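Local coordinates for SH2 domain-containing protein 3C (Homo sapiens, PDB 3T6G), which acts as an adapter in integrin-mediated adhesion and migration signalling, through a closed C-terminal Cdc25-homology domain that engages BCAR1 but cannot carry out canonical nucleotide exchange, at residues L163-V168 and K313-V318; M157-R162 and K302-L307; E123-L128 and Q172-G177. The protein carries 2 engineered substitutions. All blocks are in the same frame, centred on the assembly; numbering follows the deposited sequence.

Interaction 1: residues L163-V168 and K313-V318; sequences LEQTWV and KLEPAV
Glu315 pushes its carboxylate into the first turn of helix 164-173, with Leu163 on one flank and Gln165 on another, and these three residues account for most of the surface the contact buries. Glu315 is the first residue to leave helical geometry after helix 296-314. Its CG stands beside the backbone N (chi1 -49°) and the chain is extended beyond it, which carries both oxygens to the helix start. OE1 accepts from Gln165 N at 2.8 Å, on its syn side and 22° out of the carboxylate plane. OE2 takes two donors: Thr166 N, again from the syn side, at 3.2 Å, and Thr166 OG1 at 2.6 Å, the hydroxyl lying nearly in line with the C-O bond. Glu164 N also comes close to OE1, but at an angle too poor for bonding.

Hydrocarbon closes round the same carboxylate. Leu163, at the N-cap position, lays its CB 3.4 Å from Glu315 OE2, while its CD2 meets Glu315 CG at 4.1 Å; the two side chains are roughly perpendicular. Gln165 contributes its methylene groups rather than its amide, CB lying 3.2 Å from Glu315 OE1.

Arg124 of helix 121-140 completes the site, forming a salt bridge to Glu315 OE2 and a hydrogen bond to Thr166 OG1. With the amino end of a helix and a guanidinium both close by, the buried carboxylate is probably stabilised in its charged form. This is a worked example of a recurrent motif in helical proteins, a carboxylate distant in sequence received by the first-turn amides of a helix, and here, within the Ras-GEF domain, it joins the end of helix 296-314 to the start of helix 164-173.

Interaction 2: residues M157-R162 and K302-L307; sequences MAQISR and KFDKVL
Gln159 lies across Leu307 at about a right angle, so that its aliphatic stem rests on helix 296-314 while its amide group runs on to Asp304, one turn earlier. The nearest atoms are Gln159 CG and Leu307 CB, 3.5 Å apart, with Gln159 CB a little farther from the same carbon at 3.9 Å. A bend at chi2 (93°) swings the amide away from the line of the stem and brings NE2 to the acceptors of Asp304.

There the geometry is mixed. The place of NE2 in the model is less sure, which leaves its bonds doubtful; as modelled, Gln159 NE2 meets Asp304 OD1 at 3.1 Å in a nearly straight bond, 168° at the hydrogen, and the amide and carboxylate planes are steeply inclined, 76° apart. The same nitrogen is 2.7 Å from the backbone carbonyl O of Asp304, but that bond is bent and weak.

Within the all-helical Ras-GEF fold this is the meeting of a single helical turn, 158-161, with the long helix 296-314 near the end of the chain. Met157 occupies the N-cap position of that turn, and its backbone O accepts from both Ile160 N and Ser161 N, two bonds to one oxygen at the start of a very short helix.

The Met157 side chain, extended beyond CG, reaches the far end of the Leu307 side chain. Its SD touches Leu307 CD1 at 3.7 Å, and the two side chains cross almost perpendicularly. Met157 also leans on Ser107 of helix 93-115, and the backbone O of Gln159 accepts a hydrogen bond from Ser311 OG, one helical turn beyond Leu307.

Interaction 3: residues E123-L128 and Q172-G177; sequences ERAALL and QRHTEG
The 2.7 Å bond from Leu128 N to Arg124 O closes the turn of helix 121-140 that offers Ala125 and Ala126 to the ring of His174. The element on the other side is the one-residue junction between helix 164-173 and helix 175-193, two successive helices of the Ras-GEF fold. His174 is both the first residue to depart from the earlier helix and the N-cap position of the later one, and at this junction its ring rests against helix 121-140.

What meets across the contact is an imidazole and the small surface of two alanines, held by van der Waals contact. The ring comes obliquely, with NE2 leading: it lies 3.5 Å from Ala126 CA and 3.9 Å from the CB of the same residue. CE1, next to it in the ring, is 3.9 Å from Ala126 CA. With CG beside the backbone N (chi1 -49°), the ring is directed at the helix backbone, whose short alanine side chains let it come this near.

The imidazole has other neighbours as well. Arg173 CB lies over one face of the His174 ring, nearer its border than its centre, 3.7 Å from the plane, and the ring stacks with that of His129, a turn farther along helix 121-140. Ala125 for its part also touches Thr169 of helix 164-173, so the two helices meet again ahead of the junction. On the Ala125 side of the ring, CD2 is 4.0 Å from the backbone O of Ala125 and 4.2 Å from its CB.

Three ways of joining helices appear side by side in one Ras-GEF-type domain. Interaction 1 is the buried and most polar, a carboxylate set against a helix start; interaction 2 is partly buried and mixes apolar contact with doubtful hydrogen bonds from a side-chain amide; interaction 3 is partly buried and relies on van der Waals contact alone. Interactions 1 and 2 share helix 296-314, and interactions 1 and 3 share helix 164-173. Arg124 from the 123-128 segment ties interaction 3 to interaction 1, while Trp167 NE1 to Ile160 O and Arg162 NH2 to Glu315 O, both probable hydrogen bonds, tie interaction 1 to interaction 2. Interactions 2 and 3 meet where Ile160 packs on Leu128.

Interaction 1: residues L163-V168 and K313-V318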
loop_
_atom_site.group_PDB
_atom_site.type_symbol
_atom_site.label_atom_id
_atom_site.label_comp_id
_atom_site.label_asym_id
_atom_site.label_seq_id
_atom_site.Cartn_x
_atom_site.Cartn_y
_atom_site.Cartn_z
ATOM N N LEU A 163 15.114 -14.573 -17.135
ATOM C CA LEU A 163 16.173 -14.211 -18.071
ATOM C C LEU A 163 17.483 -14.834 -17.582
ATOM O O LEU A 163 18.330 -14.167 -16.966
ATOM C CB LEU A 163 16.274 -12.706 -18.198
ATOM C CG LEU A 163 14.991 -12.008 -18.650
ATOM C CD1 LEU A 163 15.154 -10.503 -18.492
ATOM C CD2 LEU A 163 14.603 -12.357 -20.083
ATOM N N GLU A 164 17.622 -16.135 -17.841
ATOM C CA GLU A 164 18.667 -16.915 -17.218
ATOM C C GLU A 164 20.042 -16.416 -17.616
ATOM O O GLU A 164 20.935 -16.295 -16.772
ATOM C CB GLU A 164 18.522 -18.380 -17.584
ATOM C CG GLU A 164 19.338 -19.292 -16.685
ATOM C CD GLU A 164 19.325 -20.707 -17.167
ATOM O OE1 GLU A 164 20.052 -21.541 -16.586
ATOM O OE2 GLU A 164 18.589 -20.978 -18.140
ATOM N N GLN A 165 20.213 -16.138 -18.907
ATOM C CA GLN A 165 21.463 -15.578 -19.397
ATOM C C GLN A 165 21.805 -14.328 -18.606
ATOM O O GLN A 165 22.950 -14.168 -18.180
ATOM C CB GLN A 165 21.389 -15.243 -20.892
ATOM C CG GLN A 165 21.422 -16.456 -21.832
ATOM C CD GLN A 165 21.594 -16.051 -23.293
ATOM O OE1 GLN A 165 22.515 -15.309 -23.640
ATOM N NE2 GLN A 165 20.695 -16.520 -24.149
ATOM N N THR A 166 20.809 -13.455 -18.403
ATOM C CA THR A 166 21.021 -12.200 -17.672
ATOM C C THR A 166 21.415 -12.444 -16.207
ATOM O O THR A 166 22.372 -11.851 -15.712
ATOM C CB THR A 166 19.777 -11.274 -17.736
ATOM O OG1 THR A 166 19.314 -11.168 -19.091
ATOM C CG2 THR A 166 20.108 -9.891 -17.204
ATOM N N TRP A 167 20.689 -13.326 -15.519
ATOM C CA TRP A 167 21.013 -13.649 -14.121
ATOM C C TRP A 167 22.365 -14.350 -13.922
ATOM O O TRP A 167 23.117 -14.005 -13.003
ATOM C CB TRP A 167 19.883 -14.445 -13.451
ATOM C CG TRP A 167 18.707 -13.614 -13.297
ATOM C CD1 TRP A 167 17.659 -13.511 -14.161
ATOM C CD2 TRP A 167 18.457 -12.685 -12.237
ATOM N NE1 TRP A 167 16.760 -12.583 -13.694
ATOM C CE2 TRP A 167 17.229 -12.057 -12.510
ATOM C CE3 TRP A 167 19.155 -12.323 -11.075
ATOM C CZ2 TRP A 167 16.671 -11.087 -11.669
ATOM C CZ3 TRP A 167 18.605 -11.367 -10.236
ATOM C CH2 TRP A 167 17.372 -10.758 -10.535
ATOM N N VAL A 168 22.667 -15.333 -14.767
ATOM C CA VAL A 168 23.972 -15.987 -14.708
ATOM C C VAL A 168 25.076 -14.938 -14.854
ATOM O O VAL A 168 26.002 -14.869 -14.043
ATOM C CB VAL A 168 24.143 -17.039 -15.816
ATOM C CG1 VAL A 168 25.617 -17.347 -16.009
ATOM C CG2 VAL A 168 23.351 -18.307 -15.500
ATOM N N LYS A 313 11.434 -13.345 -26.733
ATOM C CA LYS A 313 12.189 -12.897 -27.901
ATOM C C LYS A 313 13.623 -12.674 -27.492
ATOM O O LYS A 313 14.557 -13.012 -28.221
ATOM C CB LYS A 313 11.632 -11.583 -28.439
ATOM C CG LYS A 313 10.295 -11.705 -29.143
ATOM C CD LYS A 313 10.455 -11.767 -30.664
ATOM C CE LYS A 313 9.087 -11.734 -31.354
ATOM N NZ LYS A 313 9.180 -11.648 -32.839
ATOM N N LEU A 314 13.787 -12.083 -26.315
ATOM C CA LEU A 314 15.109 -11.808 -25.787
ATOM C C LEU A 314 15.856 -13.107 -25.522
ATOM O O LEU A 314 16.863 -13.390 -26.167
ATOM C CB LEU A 314 14.998 -10.984 -24.512
ATOM C CG LEU A 314 15.543 -9.566 -24.602
ATOM C CD1 LEU A 314 15.332 -8.974 -25.983
ATOM C CD2 LEU A 314 14.894 -8.712 -23.540
ATOM N N GLU A 315 15.363 -13.891 -24.569
ATOM C CA GLU A 315 15.947 -15.200 -24.269
ATOM C C GLU A 315 14.903 -16.304 -24.441
ATOM O O GLU A 315 14.201 -16.638 -23.496
ATOM C CB GLU A 315 16.545 -15.226 -22.853
ATOM C CG GLU A 315 17.457 -14.034 -22.554
ATOM C CD GLU A 315 18.146 -14.130 -21.200
ATOM O OE1 GLU A 315 18.235 -15.251 -20.657
ATOM O OE2 GLU A 315 18.600 -13.080 -20.681
ATOM N N PRO A 316 14.812 -16.877 -25.656
ATOM C CA PRO A 316 13.844 -17.930 -26.002
ATOM C C PRO A 316 13.941 -19.161 -25.099
ATOM O O PRO A 316 15.045 -19.520 -24.670
ATOM C CB PRO A 316 14.236 -18.306 -27.434
ATOM C CG PRO A 316 14.885 -17.057 -27.977
ATOM C CD PRO A 316 15.661 -16.519 -26.809
ATOM N N ALA A 317 12.791 -19.789 -24.838
ATOM C CA ALA A 317 12.689 -20.953 -23.949
ATOM C C ALA A 317 12.953 -22.311 -24.627
ATOM O O ALA A 317 13.718 -23.117 -24.111
ATOM C CB ALA A 317 11.321 -20.966 -23.267
ATOM N N VAL A 318 12.304 -22.544 -25.769
ATOM C CA VAL A 318 12.387 -23.796 -26.532
ATOM C C VAL A 318 12.958 -25.005 -25.786
ATOM O O VAL A 318 12.793 -26.149 -26.216
ATOM C CB VAL A 318 13.166 -23.608 -27.843
ATOM C CG1 VAL A 318 13.336 -24.949 -28.544
ATOM C CG2 VAL A 318 12.452 -22.609 -28.741
#

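Interaction 2: residues M157-R162 and K302-L307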
loop_
_atom_site.group_PDB
_atom_site.type_symbol
_atom_site.label_atom_id
_atom_site.label_comp_id
_atom_site.label_asym_id
_atom_site.label_seq_id
_atom_site.Cartn_x
_atom_site.Cartn_y
_atom_site.Cartn_z
ATOM N N MET A 157 9.154 -10.138 -11.316
ATOM C CA MET A 157 8.132 -10.569 -12.261
ATOM C C MET A 157 8.646 -11.823 -12.941
ATOM O O MET A 157 9.846 -11.949 -13.182
ATOM C CB MET A 157 7.846 -9.505 -13.302
ATOM C CG MET A 157 7.233 -8.272 -12.740
ATOM S SD MET A 157 6.798 -7.205 -14.108
ATOM C CE MET A 157 6.004 -5.877 -13.210
ATOM N N ALA A 158 7.758 -12.762 -13.237
ATOM C CA ALA A 158 8.211 -13.989 -13.880
ATOM C C ALA A 158 9.000 -13.626 -15.128
ATOM O O ALA A 158 10.009 -14.257 -15.449
ATOM C CB ALA A 158 7.032 -14.906 -14.228
ATOM N N GLN A 159 8.554 -12.584 -15.819
ATOM C CA GLN A 159 9.130 -12.238 -17.111
ATOM C C GLN A 159 10.582 -11.754 -17.000
ATOM O O GLN A 159 11.334 -11.787 -17.982
ATOM C CB GLN A 159 8.267 -11.193 -17.819
ATOM C CG GLN A 159 6.940 -11.713 -18.315
ATOM C CD GLN A 159 5.816 -11.512 -17.306
ATOM O OE1 GLN A 159 6.031 -11.522 -16.089
ATOM N NE2 GLN A 159 4.603 -11.331 -17.815
ATOM N N ILE A 160 10.966 -11.299 -15.808
ATOM C CA ILE A 160 12.325 -10.822 -15.586
ATOM C C ILE A 160 13.178 -11.913 -14.956
ATOM O O ILE A 160 14.358 -12.050 -15.271
ATOM C CB ILE A 160 12.367 -9.542 -14.700
ATOM C CG1 ILE A 160 11.744 -8.341 -15.434
ATOM C CG2 ILE A 160 13.791 -9.210 -14.294
ATOM C CD1 ILE A 160 12.106 -8.302 -16.901
ATOM N N SER A 161 12.578 -12.706 -14.082
ATOM C CA SER A 161 13.351 -13.658 -13.302
ATOM C C SER A 161 13.728 -14.892 -14.113
ATOM O O SER A 161 14.572 -15.662 -13.692
ATOM C CB SER A 161 12.629 -14.030 -12.007
ATOM O OG SER A 161 11.399 -14.656 -12.283
ATOM N N ARG A 162 13.127 -15.047 -15.291
ATOM C CA ARG A 162 13.457 -16.138 -16.211
ATOM C C ARG A 162 14.538 -15.767 -17.233
ATOM O O ARG A 162 14.834 -16.562 -18.128
ATOM C CB ARG A 162 12.224 -16.548 -17.005
ATOM C CG ARG A 162 11.547 -15.338 -17.653
ATOM C CD ARG A 162 10.770 -15.726 -18.883
ATOM N NE ARG A 162 11.637 -16.240 -19.935
ATOM C CZ ARG A 162 11.279 -17.225 -20.743
ATOM N NH1 ARG A 162 10.087 -17.784 -20.590
ATOM N NH2 ARG A 162 12.098 -17.660 -21.687
ATOM N N LYS A 302 -3.300 -7.127 -20.346
ATOM C CA LYS A 302 -2.700 -7.043 -21.672
ATOM C C LYS A 302 -1.188 -6.873 -21.604
ATOM O O LYS A 302 -0.463 -7.336 -22.482
ATOM C CB LYS A 302 -3.340 -5.925 -22.502
ATOM C CG LYS A 302 -4.877 -5.963 -22.537
ATOM C CD LYS A 302 -5.427 -7.289 -23.095
ATOM C CE LYS A 302 -6.968 -7.321 -23.164
ATOM N NZ LYS A 302 -7.637 -7.444 -21.829
ATOM N N PHE A 303 -0.700 -6.222 -20.559
ATOM C CA PHE A 303 0.733 -6.006 -20.477
ATOM C C PHE A 303 1.467 -7.239 -19.996
ATOM O O PHE A 303 2.641 -7.434 -20.309
ATOM C CB PHE A 303 1.083 -4.797 -19.608
ATOM C CG PHE A 303 2.037 -3.855 -20.279
ATOM C CD1 PHE A 303 1.559 -2.808 -21.064
ATOM C CD2 PHE A 303 3.407 -4.030 -20.155
ATOM C CE1 PHE A 303 2.434 -1.941 -21.705
ATOM C CE2 PHE A 303 4.286 -3.174 -20.800
ATOM C CZ PHE A 303 3.800 -2.130 -21.577
ATOM N N ASP A 304 0.778 -8.074 -19.230
ATOM C CA ASP A 304 1.425 -9.253 -18.688
ATOM C C ASP A 304 1.821 -10.115 -19.859
ATOM O O ASP A 304 2.858 -10.772 -19.837
ATOM C CB ASP A 304 0.491 -10.016 -17.768
ATOM C CG ASP A 304 1.133 -11.251 -17.198
ATOM O OD1 ASP A 304 1.918 -11.111 -16.235
ATOM O OD2 ASP A 304 0.856 -12.358 -17.718
ATOM N N LYS A 305 1.001 -10.085 -20.901
ATOM C CA LYS A 305 1.309 -10.830 -22.111
ATOM C C LYS A 305 2.440 -10.148 -22.908
ATOM O O LYS A 305 3.301 -10.826 -23.497
ATOM C CB LYS A 305 0.040 -11.027 -22.961
ATOM C CG LYS A 305 -0.049 -10.144 -24.208
ATOM C CD LYS A 305 0.932 -10.603 -25.303
ATOM C CE LYS A 305 0.847 -9.745 -26.567
ATOM N NZ LYS A 305 1.767 -10.242 -27.627
ATOM N N VAL A 306 2.444 -8.814 -22.916
ATOM C CA VAL A 306 3.427 -8.065 -23.692
ATOM C C VAL A 306 4.821 -8.294 -23.157
ATOM O O VAL A 306 5.769 -8.462 -23.917
ATOM C CB VAL A 306 3.146 -6.578 -23.680
ATOM C CG1 VAL A 306 4.359 -5.816 -24.169
ATOM C CG2 VAL A 306 1.955 -6.290 -24.561
ATOM N N LEU A 307 4.930 -8.291 -21.837
ATOM C CA LEU A 307 6.158 -8.650 -21.160
ATOM C C LEU A 307 6.639 -10.042 -21.566
ATOM O O LEU A 307 7.699 -10.176 -22.172
ATOM C CB LEU A 307 5.962 -8.573 -19.645
ATOM C CG LEU A 307 5.761 -7.157 -19.110
ATOM C CD1 LEU A 307 5.599 -7.171 -17.600
ATOM C CD2 LEU A 307 6.942 -6.290 -19.506
#

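Interaction 3: residues E123-L128 and Q172-G177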
loop_
_atom_site.group_PDB
_atom_site.type_symbol
_atom_site.label_atom_id
_atom_site.label_comp_id
_atom_site.label_asym_id
_atom_site.label_seq_id
_atom_site.Cartn_x
_atom_site.Cartn_y
_atom_site.Cartn_z
ATOM N N GLU A 123 24.842 -6.344 -21.348
ATOM C CA GLU A 123 24.323 -5.006 -21.033
ATOM C C GLU A 123 23.141 -5.073 -20.082
ATOM O O GLU A 123 23.075 -4.318 -19.100
ATOM C CB GLU A 123 23.848 -4.281 -22.290
ATOM C CG GLU A 123 24.945 -3.755 -23.178
ATOM C CD GLU A 123 24.388 -3.174 -24.457
ATOM O OE1 GLU A 123 23.396 -2.395 -24.373
ATOM O OE2 GLU A 123 24.930 -3.521 -25.540
ATOM N N ARG A 124 22.192 -5.953 -20.408
ATOM C CA ARG A 124 21.042 -6.200 -19.558
ATOM C C ARG A 124 21.432 -6.518 -18.114
ATOM O O ARG A 124 20.838 -5.970 -17.184
ATOM C CB ARG A 124 20.218 -7.333 -20.116
ATOM C CG ARG A 124 19.070 -6.887 -20.961
ATOM C CD ARG A 124 17.936 -7.859 -20.763
ATOM N NE ARG A 124 18.398 -9.214 -20.989
ATOM C CZ ARG A 124 18.781 -9.664 -22.179
ATOM N NH1 ARG A 124 18.742 -8.852 -23.229
ATOM N NH2 ARG A 124 19.186 -10.923 -22.321
ATOM N N ALA A 125 22.421 -7.390 -17.921
ATOM C CA ALA A 125 22.880 -7.712 -16.574
ATOM C C ALA A 125 23.281 -6.455 -15.825
ATOM O O ALA A 125 22.910 -6.272 -14.671
ATOM C CB ALA A 125 24.059 -8.720 -16.602
ATOM N N ALA A 126 24.042 -5.593 -16.486
ATOM C CA ALA A 126 24.490 -4.330 -15.889
ATOM C C ALA A 126 23.318 -3.408 -15.526
ATOM O O ALA A 126 23.311 -2.768 -14.478
ATOM C CB ALA A 126 25.447 -3.627 -16.829
ATOM N N LEU A 127 22.327 -3.351 -16.404
ATOM C CA LEU A 127 21.070 -2.657 -16.117
ATOM C C LEU A 127 20.302 -3.303 -14.947
ATOM O O LEU A 127 19.777 -2.609 -14.075
ATOM C CB LEU A 127 20.190 -2.642 -17.368
ATOM C CG LEU A 127 18.850 -1.905 -17.197
ATOM C CD1 LEU A 127 19.012 -0.691 -16.310
ATOM C CD2 LEU A 127 18.266 -1.514 -18.542
ATOM N N LEU A 128 20.232 -4.632 -14.944
ATOM C CA LEU A 128 19.671 -5.380 -13.819
ATOM C C LEU A 128 20.424 -5.033 -12.538
ATOM O O LEU A 128 19.836 -4.882 -11.477
ATOM C CB LEU A 128 19.745 -6.885 -14.090
ATOM C CG LEU A 128 19.045 -7.865 -13.140
ATOM C CD1 LEU A 128 17.545 -7.731 -13.298
ATOM C CD2 LEU A 128 19.473 -9.327 -13.390
ATOM N N GLN A 172 28.166 -13.541 -12.574
ATOM C CA GLN A 172 29.568 -13.531 -12.993
ATOM C C GLN A 172 30.218 -12.169 -12.826
ATOM O O GLN A 172 31.302 -12.057 -12.258
ATOM C CB GLN A 172 29.695 -13.969 -14.450
ATOM C CG GLN A 172 29.780 -15.477 -14.635
ATOM C CD GLN A 172 29.525 -15.900 -16.072
ATOM O OE1 GLN A 172 29.426 -15.062 -16.981
ATOM N NE2 GLN A 172 29.403 -17.203 -16.283
ATOM N N ARG A 173 29.532 -11.138 -13.311
ATOM C CA ARG A 173 30.119 -9.816 -13.464
ATOM C C ARG A 173 29.778 -8.844 -12.346
ATOM O O ARG A 173 30.499 -7.870 -12.117
ATOM C CB ARG A 173 29.673 -9.220 -14.796
ATOM C CG ARG A 173 30.220 -9.953 -15.998
ATOM C CD ARG A 173 29.642 -9.405 -17.287
ATOM N NE ARG A 173 30.229 -8.124 -17.672
ATOM C CZ ARG A 173 31.444 -7.974 -18.203
ATOM N NH1 ARG A 173 32.229 -9.035 -18.414
ATOM N NH2 ARG A 173 31.877 -6.756 -18.520
ATOM N N HIS A 174 28.668 -9.096 -11.670
ATOM C CA HIS A 174 28.196 -8.201 -10.626
ATOM C C HIS A 174 27.922 -9.008 -9.381
ATOM O O HIS A 174 26.822 -8.999 -8.826
ATOM C CB HIS A 174 26.941 -7.478 -11.088
ATOM C CG HIS A 174 27.082 -6.875 -12.445
ATOM N ND1 HIS A 174 27.755 -5.692 -12.665
ATOM C CD2 HIS A 174 26.664 -7.304 -13.659
ATOM C CE1 HIS A 174 27.714 -5.399 -13.951
ATOM N NE2 HIS A 174 27.070 -6.366 -14.579
ATOM N N THR A 175 28.953 -9.699 -8.933
ATOM C CA THR A 175 28.770 -10.666 -7.883
ATOM C C THR A 175 28.235 -10.040 -6.593
ATOM O O THR A 175 27.334 -10.602 -5.962
ATOM C CB THR A 175 30.048 -11.447 -7.638
ATOM O OG1 THR A 175 30.538 -11.934 -8.897
ATOM C CG2 THR A 175 29.770 -12.598 -6.696
ATOM N N GLU A 176 28.768 -8.887 -6.201
ATOM C CA GLU A 176 28.252 -8.228 -5.005
ATOM C C GLU A 176 26.771 -7.919 -5.146
ATOM O O GLU A 176 25.993 -8.154 -4.228
ATOM C CB GLU A 176 29.020 -6.956 -4.668
ATOM C CG GLU A 176 30.242 -7.205 -3.801
ATOM C CD GLU A 176 30.613 -6.003 -2.948
ATOM O OE1 GLU A 176 29.776 -5.078 -2.818
ATOM O OE2 GLU A 176 31.744 -5.987 -2.410
ATOM N N GLY A 177 26.385 -7.404 -6.302
ATOM C CA GLY A 177 24.992 -7.094 -6.554
ATOM C C GLY A 177 24.079 -8.296 -6.342
ATOM O O GLY A 177 23.154 -8.261 -5.521
#